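Long-range contacts in glycosaminoglycan xylosylkinase (Hydra vulgaris, PDB 5XOM), which probably phosphorylates the xylose of the glycosaminoglycan-protein linkage, as a kinase of the Fam20 family: residues A[155-160]-A[205-210]; A[109-114]-A[128-133]. All coordinates share one frame; numbering follows the deposited sequence.

Contact 1. Residues A[155-160]-A[205-210]; sequences GRYINL and TMEGAL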
loop_
_atom_site.group_PDB
_atom_site.type_symbol
_atom_site.label_atom_id
_atom_site.label_comp_id
_atom_site.label_asym_id
_atom_site.label_seq_id
_atom_site.Cartn_x
_atom_site.Cartn_y
_atom_site.Cartn_z
ATOM N N GLY A 155 -18.475 -10.554 -3.907
ATOM C CA GLY A 155 -19.558 -11.304 -4.497
ATOM C C GLY A 155 -19.041 -12.529 -5.226
ATOM O O GLY A 155 -17.909 -12.566 -5.711
ATOM N N ARG A 156 -19.873 -13.567 -5.272
ATOM C CA ARG A 156 -19.436 -14.772 -5.956
ATOM C C ARG A 156 -20.624 -15.635 -6.340
ATOM O O ARG A 156 -21.597 -15.725 -5.589
ATOM C CB ARG A 156 -18.493 -15.566 -5.060
ATOM C CG ARG A 156 -17.983 -16.824 -5.691
ATOM C CD ARG A 156 -16.784 -17.324 -4.904
ATOM N NE ARG A 156 -16.487 -18.721 -5.175
ATOM C CZ ARG A 156 -15.447 -19.366 -4.666
ATOM N NH1 ARG A 156 -14.572 -18.762 -3.853
ATOM N NH2 ARG A 156 -15.243 -20.645 -4.973
ATOM N N TYR A 157 -20.526 -16.281 -7.503
ATOM C CA TYR A 157 -21.504 -17.270 -7.944
ATOM C C TYR A 157 -21.012 -18.655 -7.546
ATOM O O TYR A 157 -19.970 -19.108 -8.027
ATOM C CB TYR A 157 -21.721 -17.197 -9.454
ATOM C CG TYR A 157 -22.273 -15.874 -9.945
ATOM C CD1 TYR A 157 -23.621 -15.566 -9.802
ATOM C CD2 TYR A 157 -21.450 -14.946 -10.577
ATOM C CE1 TYR A 157 -24.136 -14.363 -10.256
ATOM C CE2 TYR A 157 -21.958 -13.739 -11.041
ATOM C CZ TYR A 157 -23.300 -13.455 -10.876
ATOM O OH TYR A 157 -23.806 -12.262 -11.336
ATOM N N ILE A 158 -21.748 -19.312 -6.655
ATOM C CA ILE A 158 -21.361 -20.599 -6.083
ATOM C C ILE A 158 -22.139 -21.705 -6.778
ATOM O O ILE A 158 -23.375 -21.682 -6.794
ATOM C CB ILE A 158 -21.629 -20.643 -4.570
ATOM C CG1 ILE A 158 -20.902 -19.504 -3.842
ATOM C CG2 ILE A 158 -21.218 -21.994 -4.019
ATOM C CD1 ILE A 158 -19.400 -19.680 -3.763
ATOM N N ASN A 159 -21.429 -22.685 -7.336
ATOM C CA ASN A 159 -22.081 -23.904 -7.815
ATOM C C ASN A 159 -22.317 -24.808 -6.611
ATOM O O ASN A 159 -21.397 -25.476 -6.135
ATOM C CB ASN A 159 -21.227 -24.607 -8.864
ATOM C CG ASN A 159 -21.890 -25.868 -9.406
ATOM O OD1 ASN A 159 -22.503 -26.641 -8.670
ATOM N ND2 ASN A 159 -21.756 -26.083 -10.701
ATOM N N LEU A 160 -23.557 -24.848 -6.118
ATOM C CA LEU A 160 -23.829 -25.609 -4.902
ATOM C C LEU A 160 -23.557 -27.095 -5.103
ATOM O O LEU A 160 -23.044 -27.762 -4.199
ATOM C CB LEU A 160 -25.274 -25.400 -4.448
ATOM C CG LEU A 160 -25.692 -24.007 -3.980
ATOM C CD1 LEU A 160 -27.190 -23.995 -3.716
ATOM C CD2 LEU A 160 -24.907 -23.599 -2.731
ATOM N N THR A 205 -26.714 -22.642 -9.350
ATOM C CA THR A 205 -25.758 -21.545 -9.183
ATOM C C THR A 205 -26.345 -20.515 -8.225
ATOM O O THR A 205 -27.351 -19.869 -8.539
ATOM C CB THR A 205 -25.421 -20.911 -10.530
ATOM O OG1 THR A 205 -24.900 -21.931 -11.398
ATOM C CG2 THR A 205 -24.383 -19.800 -10.375
ATOM N N MET A 206 -25.722 -20.354 -7.058
ATOM C CA MET A 206 -26.247 -19.448 -6.045
ATOM C C MET A 206 -25.339 -18.235 -5.895
ATOM O O MET A 206 -24.144 -18.368 -5.598
ATOM C CB MET A 206 -26.433 -20.164 -4.709
ATOM C CG MET A 206 -26.920 -19.259 -3.589
ATOM S SD MET A 206 -26.937 -20.095 -2.002
ATOM C CE MET A 206 -28.599 -20.682 -1.953
ATOM N N GLU A 207 -25.922 -17.060 -6.104
ATOM C CA GLU A 207 -25.245 -15.790 -5.903
ATOM C C GLU A 207 -25.216 -15.443 -4.420
ATOM O O GLU A 207 -26.199 -15.653 -3.699
ATOM C CB GLU A 207 -25.977 -14.701 -6.697
ATOM C CG GLU A 207 -25.423 -13.294 -6.568
ATOM C CD GLU A 207 -26.307 -12.250 -7.250
ATOM O OE1 GLU A 207 -26.376 -11.107 -6.751
ATOM O OE2 GLU A 207 -26.945 -12.572 -8.273
ATOM N N GLY A 208 -24.092 -14.901 -3.965
ATOM C CA GLY A 208 -24.008 -14.458 -2.589
ATOM C C GLY A 208 -22.766 -13.626 -2.348
ATOM O O GLY A 208 -22.015 -13.310 -3.273
ATOM N N ALA A 209 -22.562 -13.276 -1.080
ATOM C CA ALA A 209 -21.421 -12.488 -0.639
ATOM C C ALA A 209 -20.597 -13.295 0.353
ATOM O O ALA A 209 -21.150 -13.999 1.202
ATOM C CB ALA A 209 -21.875 -11.168 0.009
ATOM N N LEU A 210 -19.274 -13.199 0.235
ATOM C CA LEU A 210 -18.340 -13.826 1.164
ATOM C C LEU A 210 -17.690 -12.739 2.010
ATOM O O LEU A 210 -17.187 -11.747 1.465
ATOM C CB LEU A 210 -17.265 -14.620 0.412
ATOM C CG LEU A 210 -17.575 -16.013 -0.154
ATOM C CD1 LEU A 210 -18.698 -15.984 -1.160
ATOM C CD2 LEU A 210 -16.332 -16.595 -0.806
HETATM O O HOH W 1 -26.087 -11.175 -10.717
#

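Contact 2. Residues A[109-114]-A[128-133]; sequences VFKPKR and GYDRHN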
loop_
_atom_site.group_PDB
_atom_site.type_symbol
_atom_site.label_atom_id
_atom_site.label_comp_id
_atom_site.label_asym_id
_atom_site.label_seq_id
_atom_site.Cartn_x
_atom_site.Cartn_y
_atom_site.Cartn_z
ATOM N N VAL A 109 -17.803 -16.036 6.034
ATOM C CA VAL A 109 -19.257 -16.119 6.101
ATOM C C VAL A 109 -19.806 -16.026 4.683
ATOM O O VAL A 109 -19.330 -15.218 3.877
ATOM C CB VAL A 109 -19.819 -14.994 6.993
ATOM C CG1 VAL A 109 -21.350 -14.997 6.974
ATOM C CG2 VAL A 109 -19.281 -15.105 8.413
ATOM N N PHE A 110 -20.801 -16.854 4.361
ATOM C CA PHE A 110 -21.477 -16.799 3.068
ATOM C C PHE A 110 -22.922 -16.360 3.256
ATOM O O PHE A 110 -23.699 -17.044 3.929
ATOM C CB PHE A 110 -21.431 -18.144 2.342
ATOM C CG PHE A 110 -22.193 -18.143 1.047
ATOM C CD1 PHE A 110 -21.732 -17.412 -0.036
ATOM C CD2 PHE A 110 -23.376 -18.858 0.916
ATOM C CE1 PHE A 110 -22.432 -17.398 -1.232
ATOM C CE2 PHE A 110 -24.082 -18.850 -0.281
ATOM C CZ PHE A 110 -23.607 -18.118 -1.354
ATOM N N LYS A 111 -23.265 -15.209 2.684
ATOM C CA LYS A 111 -24.622 -14.674 2.729
ATOM C C LYS A 111 -25.284 -14.816 1.368
ATOM O O LYS A 111 -24.887 -14.124 0.417
ATOM C CB LYS A 111 -24.598 -13.212 3.165
ATOM C CG LYS A 111 -23.941 -13.056 4.515
ATOM C CD LYS A 111 -24.561 -11.943 5.314
ATOM C CE LYS A 111 -23.961 -11.926 6.698
ATOM N NZ LYS A 111 -24.277 -10.668 7.410
ATOM N N PRO A 112 -26.265 -15.700 1.220
ATOM C CA PRO A 112 -26.900 -15.890 -0.087
ATOM C C PRO A 112 -27.816 -14.732 -0.457
ATOM O O PRO A 112 -28.344 -14.021 0.401
ATOM C CB PRO A 112 -27.695 -17.195 0.090
ATOM C CG PRO A 112 -27.938 -17.288 1.550
ATOM C CD PRO A 112 -26.761 -16.651 2.231
ATOM N N LYS A 113 -27.997 -14.552 -1.761
ATOM C CA LYS A 113 -29.022 -13.651 -2.276
ATOM C C LYS A 113 -30.412 -14.071 -1.811
ATOM O O LYS A 113 -30.771 -15.254 -1.862
ATOM C CB LYS A 113 -28.956 -13.631 -3.801
ATOM C CG LYS A 113 -30.105 -12.913 -4.470
ATOM C CD LYS A 113 -30.016 -13.033 -5.981
ATOM C CE LYS A 113 -31.392 -12.924 -6.605
ATOM N NZ LYS A 113 -31.587 -11.696 -7.390
ATOM N N ARG A 114 -31.201 -13.091 -1.351
ATOM C CA ARG A 114 -32.562 -13.332 -0.887
ATOM C C ARG A 114 -33.606 -12.457 -1.566
ATOM O O ARG A 114 -34.799 -12.738 -1.426
ATOM C CB ARG A 114 -32.661 -13.110 0.630
ATOM C CG ARG A 114 -31.552 -13.771 1.420
ATOM C CD ARG A 114 -31.656 -15.272 1.371
ATOM N NE ARG A 114 -33.019 -15.717 1.609
ATOM C CZ ARG A 114 -33.477 -16.095 2.798
ATOM N NH1 ARG A 114 -32.681 -16.074 3.857
ATOM N NH2 ARG A 114 -34.729 -16.489 2.935
ATOM N N GLY A 128 -36.727 -7.697 7.385
ATOM C CA GLY A 128 -36.314 -8.532 6.268
ATOM C C GLY A 128 -35.054 -9.347 6.531
ATOM O O GLY A 128 -34.450 -9.324 7.608
ATOM N N TYR A 129 -34.666 -10.088 5.494
ATOM C CA TYR A 129 -33.449 -10.886 5.488
ATOM C C TYR A 129 -32.227 -10.012 5.255
ATOM O O TYR A 129 -32.317 -8.896 4.736
ATOM C CB TYR A 129 -33.476 -11.939 4.383
ATOM C CG TYR A 129 -34.731 -12.773 4.334
ATOM C CD1 TYR A 129 -35.200 -13.418 5.457
ATOM C CD2 TYR A 129 -35.449 -12.902 3.167
ATOM C CE1 TYR A 129 -36.345 -14.180 5.412
ATOM C CE2 TYR A 129 -36.601 -13.659 3.121
ATOM C CZ TYR A 129 -37.044 -14.295 4.245
ATOM O OH TYR A 129 -38.190 -15.055 4.204
ATOM N N ASP A 130 -31.066 -10.555 5.619
ATOM C CA ASP A 130 -29.796 -9.951 5.229
ATOM C C ASP A 130 -29.711 -9.835 3.709
ATOM O O ASP A 130 -30.012 -10.792 2.989
ATOM C CB ASP A 130 -28.648 -10.824 5.744
ATOM C CG ASP A 130 -28.297 -10.546 7.191
ATOM O OD1 ASP A 130 -29.060 -9.807 7.843
ATOM O OD2 ASP A 130 -27.292 -11.107 7.690
ATOM N N ARG A 131 -29.291 -8.662 3.222
ATOM C CA ARG A 131 -29.057 -8.440 1.792
ATOM C C ARG A 131 -27.580 -8.660 1.490
ATOM O O ARG A 131 -26.718 -7.923 1.985
ATOM C CB ARG A 131 -29.469 -7.036 1.347
ATOM C CG ARG A 131 -30.961 -6.853 1.063
ATOM C CD ARG A 131 -31.793 -6.923 2.323
ATOM N NE ARG A 131 -31.756 -5.655 3.022
ATOM C CZ ARG A 131 -32.390 -5.412 4.155
ATOM N NH1 ARG A 131 -33.140 -6.336 4.750
ATOM N NH2 ARG A 131 -32.284 -4.215 4.716
ATOM N N HIS A 132 -27.292 -9.663 0.663
ATOM C CA HIS A 132 -25.909 -9.983 0.327
ATOM C C HIS A 132 -25.227 -8.822 -0.386
ATOM O O HIS A 132 -24.040 -8.564 -0.168
ATOM C CB HIS A 132 -25.862 -11.236 -0.540
ATOM C CG HIS A 132 -26.288 -10.996 -1.956
ATOM N ND1 HIS A 132 -27.539 -10.516 -2.285
ATOM C CD2 HIS A 132 -25.623 -11.141 -3.127
ATOM C CE1 HIS A 132 -27.633 -10.394 -3.597
ATOM N NE2 HIS A 132 -26.485 -10.768 -4.133
ATOM N N ASN A 133 -25.949 -8.135 -1.271
ATOM C CA ASN A 133 -25.342 -7.046 -2.022
ATOM C C ASN A 133 -25.074 -5.846 -1.136
ATOM O O ASN A 133 -24.199 -5.036 -1.457
ATOM C CB ASN A 133 -26.233 -6.641 -3.204
ATOM C CG ASN A 133 -27.579 -6.093 -2.755
ATOM O OD1 ASN A 133 -28.260 -6.695 -1.920
ATOM N ND2 ASN A 133 -27.959 -4.935 -3.296
HETATM O O HOH W 2 -28.472 -13.190 3.094
HETATM O O HOH W 3 -30.287 -10.402 -1.260
#

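Contact 1. Residues A[155-160]-A[205-210]
Tyr157 and Glu207 lie side by side on one face of an antiparallel strand pair and point the same way. Glu207 CG stands anti to its backbone N (chi1 178°), which brings it alongside the phenol ring. Tyr157 CE1 is 3.9 Å from Glu207 OE2, and the ring and carboxylate planes are turned 77° apart. One water joins the two ends. It sits in the ring plane, 2.6 Å from Tyr157 OH, and donates to Glu207 OE2. The other oxygen, OE1, is bound by His132 and Arg117, so both carboxylate oxygens are engaged. Next along this face, Thr205 CG2 packs on Tyr157 CB at 3.8 Å.

Four backbone bonds carry the pairing. Arg156 and Gly208 exchange two, as do Ile158 and Met206. Met206 N to Ile158 O is short and nearly straight, at 2.7 Å and 172°. The strands are neighbours in a five-stranded antiparallel sheet of order 1-2-3-5-4, as in the N-lobe of protein kinases. Strand 153-159 is one of the two outermost strands of the sheet within the chain.

Apolar contacts and one charged group line the other face and the strand end. Leu210 CD1 meets Arg156 CB at 3.9 Å. Arg156 NH2 makes a salt bridge to Glu163, and NH1 donates hydrogen bonds to Met77 O and Ala80 O. Ile158 and Met206 both touch Phe110 of strand 106-112. Leu160 CG reaches Met206 CB at 4.0 Å.

Contact 2. Residues A[109-114]-A[128-133]
Arg114 lays its guanidinium flat over one face of the Tyr129 ring. The two planes are 17° apart, and CZ is 3.8 Å from the ring centroid, a cation-pi stack. NH2 stands over the ring centre and is 3.4 Å from Tyr129 CE2. The Arg114 chain bends at chi2 and chi3 on its way to this position. The segments belong to a protein-kinase-like N-lobe. Segment 109-114 ends the third strand of its sheet, and segment 128-133 leads into helix 132-144, consistent with the kinase helix C.

Lys111 NZ makes a salt bridge of 3.1 Å with Asp130 OD2, approaching from above the carboxylate plane. Lys111 also pairs with Glu135 of the helix, consistent with the lysine-glutamate pair of protein kinases. A long, weak ion pair runs from Lys111 NZ to Asp296.

Tyr129 OH bonds to Glu197, which ties the far end of the ring. An alanine at Tyr129 would probably leave the Arg114 guanidinium without its flat partner and free to turn, and Glu197 without the hydroxyl.

His132 CG lies between the backbone N and the carbonyl carbon (chi1 75°), which places it 3.8 Å from Lys113 CA. The imidazole shows one face to Lys113, whose CB lies 3.7 Å from the ring centroid in a CH-pi contact. The opposite face has CB of Asn133 above its rim. NE2 hydrogen-bonds to Glu207. Two waters bridge the segments. One donates to both Pro112 O and Asp130 O. The other lies 2.8 Å from Arg114 N, which donates to it, and 2.9 Å from His132 ND1.

Contacts 1 and 2 meet along neighbouring strands 205-212 and 106-112 of one sheet, with centres about 11 Å apart. Ala209 O accepts a probable hydrogen bond from Lys111 N, 2.9 Å away, which joins the two strands directly. Glu207 OE1 lies 2.6 Å from His132 NE2, a probable hydrogen bond that ties the start of helix 132-144 to segment 205-210. Leu210 CD1 packs on Phe110 CD1 at 3.5 Å. If Lys111 and Glu135 are the kinase lysine-glutamate pair, contact 2 probably borders the nucleotide site; no nucleotide is bound. In contact 1, the Thr205 side chain is about 8 Å from a NAG sugar, probably a glycan on the protein; nothing marks it as a substrate.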